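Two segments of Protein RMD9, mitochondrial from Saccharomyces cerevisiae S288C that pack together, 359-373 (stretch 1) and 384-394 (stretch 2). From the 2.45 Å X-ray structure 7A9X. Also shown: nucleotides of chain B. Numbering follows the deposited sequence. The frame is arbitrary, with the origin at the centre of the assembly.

Stretch 1 359-373: ILSSLNNTFFTIFFE
Stretch 2 384-394: RKLQEIITFYS

Both stretches are helical throughout, with phi/psi near -65/-40 and i-to-i+4 hydrogen bonds. They run nearly antiparallel, at 161°, their axes approaching to 12.2 Å. That wide gap is bridged by long side chains: the CA atoms of Phe371 and Leu386 lie 9.1 Å apart, those of Asn364 and Tyr393 10.6 Å.

Phe371 points toward the partner helix with chi1 t and chi2 -89°. Leu386 (m, t) starts sideways, but its end swings in, laying CD2 over the Phe371 ring face, 4.0 Å from the centroid, a CH-pi contact. At the ring edge Phe371 CE2 touches Lys385 CG at 3.8 Å. Lys385 (chi1 t, chi2 p) thus lends its aliphatic part, while its end leads away and NZ forms a long salt bridge to Glu388 OE2, 3.7 Å.

Ile389 (m, t) packs among three rings: its CD1 lies 3.7 Å from Phe367 CZ and Phe371 CE2, its CG2 4.0 Å from Phe368 CZ and Phe367 CE2. Phe367 (t, chi2 67°) points toward it, edge-on; Phe368 (m, chi2 -58°) starts sideways, its end bringing CE1 to 3.9 Å from Leu386 CD2.

Tyr393 (chi1 -158°, chi2 81°) extends its hydroxyl across the gap, where Asn364 (m, chi2 -34°) ND2 donates a hydrogen bond to Tyr393 OH at 3.2 Å, pairing buried polar groups; Tyr393 OH and Asn364 OD1 also bond elsewhere in the structure.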

# COMPACT_ATOMS: atom_id res chain seq x y z
N ILE A 359 3.81 -1.67 9.02
CA ILE A 359 2.60 -2.47 9.19
C ILE A 359 1.68 -1.86 10.24
O ILE A 359 0.48 -1.68 10.02
CB ILE A 359 2.97 -3.93 9.54
CG1 ILE A 359 3.68 -4.59 8.35
CG2 ILE A 359 1.74 -4.71 9.97
CD1 ILE A 359 4.17 -5.99 8.62
N LEU A 360 2.24 -1.52 11.41
CA LEU A 360 1.45 -0.86 12.44
C LEU A 360 0.99 0.52 12.00
O LEU A 360 -0.08 0.98 12.41
CB LEU A 360 2.27 -0.76 13.73
CG LEU A 360 2.28 -2.02 14.59
CD1 LEU A 360 3.39 -1.97 15.61
CD2 LEU A 360 0.93 -2.19 15.29
N SER A 361 1.78 1.19 11.15
CA SER A 361 1.35 2.47 10.60
C SER A 361 0.08 2.32 9.78
O SER A 361 -0.84 3.14 9.89
CB SER A 361 2.48 3.06 9.74
OG SER A 361 2.06 4.24 9.08
N SER A 362 0.01 1.28 8.95
CA SER A 362 -1.20 1.04 8.16
C SER A 362 -2.39 0.70 9.05
O SER A 362 -3.51 1.14 8.79
CB SER A 362 -0.95 -0.07 7.14
OG SER A 362 -2.07 -0.24 6.29
N LEU A 363 -2.15 -0.08 10.11
CA LEU A 363 -3.23 -0.41 11.05
C LEU A 363 -3.72 0.84 11.77
O LEU A 363 -4.93 1.08 11.86
CB LEU A 363 -2.75 -1.46 12.05
CG LEU A 363 -3.76 -1.83 13.15
CD1 LEU A 363 -4.90 -2.65 12.56
CD2 LEU A 363 -3.10 -2.57 14.30
N ASN A 364 -2.79 1.64 12.30
CA ASN A 364 -3.17 2.84 13.03
C ASN A 364 -3.86 3.86 12.12
O ASN A 364 -4.70 4.63 12.59
CB ASN A 364 -1.94 3.46 13.70
CG ASN A 364 -1.38 2.57 14.79
OD1 ASN A 364 -2.12 1.87 15.48
ND2 ASN A 364 -0.06 2.59 14.95
N ASN A 365 -3.52 3.85 10.83
CA ASN A 365 -4.21 4.72 9.88
C ASN A 365 -5.70 4.40 9.83
O ASN A 365 -6.55 5.29 9.94
CB ASN A 365 -3.59 4.59 8.49
CG ASN A 365 -4.24 5.50 7.47
OD1 ASN A 365 -4.65 6.61 7.78
ND2 ASN A 365 -4.34 5.02 6.23
N THR A 366 -6.03 3.11 9.68
CA THR A 366 -7.43 2.70 9.66
C THR A 366 -8.11 3.01 10.99
O THR A 366 -9.25 3.48 11.01
CB THR A 366 -7.53 1.21 9.34
OG1 THR A 366 -6.87 0.94 8.09
CG2 THR A 366 -8.98 0.77 9.24
N PHE A 367 -7.42 2.76 12.10
CA PHE A 367 -8.03 2.90 13.42
C PHE A 367 -8.32 4.36 13.75
O PHE A 367 -9.42 4.70 14.20
CB PHE A 367 -7.13 2.27 14.48
CG PHE A 367 -7.57 2.54 15.89
CD1 PHE A 367 -8.75 2.00 16.38
CD2 PHE A 367 -6.79 3.33 16.73
CE1 PHE A 367 -9.16 2.24 17.68
CE2 PHE A 367 -7.19 3.57 18.03
CZ PHE A 367 -8.38 3.03 18.50
N PHE A 368 -7.33 5.24 13.56
CA PHE A 368 -7.53 6.64 13.92
C PHE A 368 -8.44 7.37 12.94
O PHE A 368 -9.06 8.37 13.31
CB PHE A 368 -6.18 7.35 14.04
CG PHE A 368 -5.44 7.02 15.31
CD1 PHE A 368 -6.02 7.26 16.54
CD2 PHE A 368 -4.17 6.47 15.26
CE1 PHE A 368 -5.35 6.95 17.71
CE2 PHE A 368 -3.49 6.16 16.43
CZ PHE A 368 -4.08 6.40 17.65
N THR A 369 -8.53 6.89 11.69
CA THR A 369 -9.53 7.42 10.78
C THR A 369 -10.93 7.14 11.30
O THR A 369 -11.80 8.02 11.30
CB THR A 369 -9.34 6.83 9.38
OG1 THR A 369 -8.03 7.17 8.90
CG2 THR A 369 -10.38 7.36 8.42
N ILE A 370 -11.16 5.91 11.78
CA ILE A 370 -12.43 5.57 12.40
C ILE A 370 -12.61 6.33 13.71
O ILE A 370 -13.71 6.78 14.04
CB ILE A 370 -12.52 4.04 12.60
CG1 ILE A 370 -12.45 3.33 11.24
CG2 ILE A 370 -13.80 3.67 13.34
CD1 ILE A 370 -12.27 1.83 11.34
N PHE A 371 -11.52 6.50 14.48
CA PHE A 371 -11.62 7.20 15.75
C PHE A 371 -12.16 8.61 15.56
O PHE A 371 -13.16 9.00 16.17
CB PHE A 371 -10.25 7.24 16.45
CG PHE A 371 -10.26 8.00 17.75
CD1 PHE A 371 -10.03 9.37 17.78
CD2 PHE A 371 -10.52 7.35 18.94
CE1 PHE A 371 -10.05 10.07 18.98
CE2 PHE A 371 -10.54 8.04 20.14
CZ PHE A 371 -10.31 9.40 20.16
N PHE A 372 -11.50 9.41 14.72
CA PHE A 372 -11.87 10.81 14.58
C PHE A 372 -13.14 11.00 13.76
O PHE A 372 -13.69 12.11 13.75
CB PHE A 372 -10.71 11.60 13.99
CG PHE A 372 -9.57 11.78 14.96
CD1 PHE A 372 -9.58 12.81 15.89
CD2 PHE A 372 -8.49 10.90 14.96
CE1 PHE A 372 -8.54 12.97 16.78
CE2 PHE A 372 -7.45 11.06 15.85
CZ PHE A 372 -7.48 12.10 16.77
N GLU A 373 -13.63 9.97 13.07
CA GLU A 373 -14.99 10.04 12.55
C GLU A 373 -16.01 9.85 13.66
O GLU A 373 -17.05 10.52 13.68
CB GLU A 373 -15.20 9.00 11.45
CG GLU A 373 -14.47 9.30 10.16
CD GLU A 373 -14.79 8.30 9.07
OE1 GLU A 373 -15.68 7.46 9.28
OE2 GLU A 373 -14.13 8.35 8.01
N ARG A 384 -9.91 12.15 26.32
CA ARG A 384 -9.76 11.14 27.36
C ARG A 384 -9.58 9.75 26.76
O ARG A 384 -8.78 8.95 27.26
CB ARG A 384 -10.97 11.17 28.31
CG ARG A 384 -11.13 9.93 29.16
CD ARG A 384 -12.00 10.19 30.39
NE ARG A 384 -13.13 11.07 30.11
CZ ARG A 384 -14.28 10.67 29.57
NH1 ARG A 384 -15.25 11.55 29.36
NH2 ARG A 384 -14.46 9.40 29.23
N LYS A 385 -10.29 9.46 25.67
CA LYS A 385 -10.13 8.16 25.01
C LYS A 385 -8.76 8.03 24.36
O LYS A 385 -8.18 6.93 24.35
CB LYS A 385 -11.24 7.95 23.98
CG LYS A 385 -11.39 6.50 23.52
CD LYS A 385 -11.95 5.62 24.62
CE LYS A 385 -12.17 4.19 24.14
NZ LYS A 385 -12.82 3.34 25.17
N LEU A 386 -8.22 9.12 23.82
CA LEU A 386 -6.88 9.09 23.25
C LEU A 386 -5.84 8.74 24.31
O LEU A 386 -4.90 7.97 24.04
CB LEU A 386 -6.54 10.42 22.59
CG LEU A 386 -7.16 10.72 21.22
CD1 LEU A 386 -6.82 12.13 20.79
CD2 LEU A 386 -6.67 9.71 20.19
N GLN A 387 -5.97 9.31 25.51
CA GLN A 387 -5.03 9.01 26.58
C GLN A 387 -5.07 7.53 26.94
O GLN A 387 -4.03 6.92 27.21
CB GLN A 387 -5.34 9.87 27.81
CG GLN A 387 -5.10 11.35 27.60
CD GLN A 387 -5.54 12.18 28.78
OE1 GLN A 387 -6.37 11.75 29.59
NE2 GLN A 387 -4.99 13.38 28.91
N GLU A 388 -6.26 6.94 26.96
CA GLU A 388 -6.37 5.50 27.19
C GLU A 388 -5.70 4.72 26.06
O GLU A 388 -5.06 3.69 26.31
CB GLU A 388 -7.84 5.10 27.33
CG GLU A 388 -8.09 3.61 27.45
CD GLU A 388 -9.57 3.26 27.50
OE1 GLU A 388 -10.37 4.13 27.91
OE2 GLU A 388 -9.93 2.13 27.13
N ILE A 389 -5.84 5.20 24.83
CA ILE A 389 -5.19 4.55 23.69
C ILE A 389 -3.68 4.68 23.79
O ILE A 389 -2.94 3.73 23.52
CB ILE A 389 -5.73 5.15 22.38
CG1 ILE A 389 -7.22 4.83 22.22
CG2 ILE A 389 -4.94 4.64 21.18
CD1 ILE A 389 -7.90 5.57 21.08
N ILE A 390 -3.19 5.86 24.20
CA ILE A 390 -1.75 6.06 24.33
C ILE A 390 -1.18 5.19 25.44
O ILE A 390 -0.09 4.61 25.30
CB ILE A 390 -1.45 7.56 24.56
CG1 ILE A 390 -1.80 8.37 23.31
CG2 ILE A 390 0.01 7.76 24.94
CD1 ILE A 390 -1.80 9.86 23.53
N THR A 391 -1.90 5.09 26.56
CA THR A 391 -1.46 4.23 27.65
C THR A 391 -1.41 2.77 27.22
O THR A 391 -0.44 2.06 27.51
CB THR A 391 -2.38 4.41 28.86
OG1 THR A 391 -2.23 5.74 29.38
CG2 THR A 391 -2.05 3.40 29.95
N PHE A 392 -2.44 2.30 26.52
CA PHE A 392 -2.45 0.92 26.06
C PHE A 392 -1.32 0.67 25.06
O PHE A 392 -0.63 -0.35 25.14
CB PHE A 392 -3.80 0.57 25.43
CG PHE A 392 -3.74 -0.65 24.55
CD1 PHE A 392 -3.83 -1.92 25.11
CD2 PHE A 392 -3.59 -0.53 23.18
CE1 PHE A 392 -3.77 -3.04 24.31
CE2 PHE A 392 -3.53 -1.65 22.38
CZ PHE A 392 -3.62 -2.90 22.94
N TYR A 393 -1.16 1.58 24.10
CA TYR A 393 -0.13 1.40 23.08
C TYR A 393 1.27 1.42 23.69
O TYR A 393 2.16 0.68 23.25
CB TYR A 393 -0.27 2.48 22.01
CG TYR A 393 0.34 2.14 20.67
CD1 TYR A 393 -0.33 1.34 19.76
CD2 TYR A 393 1.59 2.63 20.31
CE1 TYR A 393 0.22 1.02 18.53
CE2 TYR A 393 2.15 2.33 19.08
CZ TYR A 393 1.47 1.53 18.19
OH TYR A 393 2.03 1.22 16.97
N SER A 394 1.48 2.24 24.72
CA SER A 394 2.76 2.24 25.42
C SER A 394 3.00 0.90 26.12
O SER A 394 4.13 0.40 26.15
CB SER A 394 2.81 3.38 26.44
OG SER A 394 2.63 4.64 25.82
P A B 9 0.66 2.56 0.98
OP1 A B 9 0.64 3.82 0.19
OP2 A B 9 1.91 2.16 1.65
O5' A B 9 -0.49 2.63 2.09
C5' A B 9 -0.46 1.80 3.24
C4' A B 9 -0.26 2.57 4.53
O4' A B 9 0.80 1.94 5.29
C3' A B 9 0.17 4.02 4.39
O3' A B 9 -0.95 4.89 4.22
C2' A B 9 0.93 4.28 5.69
O2' A B 9 0.03 4.56 6.75
C1' A B 9 1.57 2.92 5.95
N9 A B 9 2.96 2.82 5.46
C8 A B 9 3.37 2.21 4.30
N7 A B 9 4.67 2.26 4.11
C5 A B 9 5.14 2.93 5.22
C6 A B 9 6.44 3.30 5.61
N6 A B 9 7.54 3.03 4.90
N1 A B 9 6.58 3.97 6.78
C2 A B 9 5.48 4.24 7.49
N3 A B 9 4.21 3.95 7.23
C4 A B 9 4.10 3.29 6.06
P A B 7 1.59 -7.82 0.26
OP1 A B 7 0.38 -8.19 -0.52
OP2 A B 7 2.71 -7.12 -0.42
O5' A B 7 1.15 -6.93 1.50
C5' A B 7 -0.22 -6.80 1.89
C4' A B 7 -0.36 -5.99 3.16
O4' A B 7 -0.07 -6.84 4.30
C3' A B 7 0.59 -4.80 3.27
O3' A B 7 -0.02 -3.78 4.07
C2' A B 7 1.77 -5.40 4.03
O2' A B 7 2.58 -4.46 4.69
C1' A B 7 1.04 -6.32 5.01
N9 A B 7 1.85 -7.45 5.47
C8 A B 7 2.74 -8.19 4.74
N7 A B 7 3.32 -9.14 5.43
C5 A B 7 2.78 -9.01 6.70
C6 A B 7 2.99 -9.72 7.90
N6 A B 7 3.83 -10.75 8.01
N1 A B 7 2.29 -9.34 8.98
C2 A B 7 1.44 -8.31 8.87
N3 A B 7 1.16 -7.56 7.80
C4 A B 7 1.87 -7.97 6.74
P U B 10 -0.75 6.44 3.83
OP1 U B 10 -2.05 6.94 3.34
OP2 U B 10 0.45 6.56 2.96
O5' U B 10 -0.44 7.16 5.22
C5' U B 10 -1.47 7.41 6.16
C4' U B 10 -0.96 8.25 7.31
O4' U B 10 0.16 7.56 7.93
C3' U B 10 -0.41 9.62 6.93
O3' U B 10 -1.43 10.60 6.87
C2' U B 10 0.63 9.90 8.01
O2' U B 10 0.03 10.45 9.17
C1' U B 10 1.13 8.49 8.35
N1 U B 10 2.42 8.16 7.68
C2 U B 10 3.58 8.31 8.42
O2 U B 10 3.58 8.71 9.57
N3 U B 10 4.73 7.98 7.75
C4 U B 10 4.84 7.52 6.46
O4 U B 10 5.95 7.26 6.00
C5 U B 10 3.59 7.39 5.76
C6 U B 10 2.45 7.70 6.38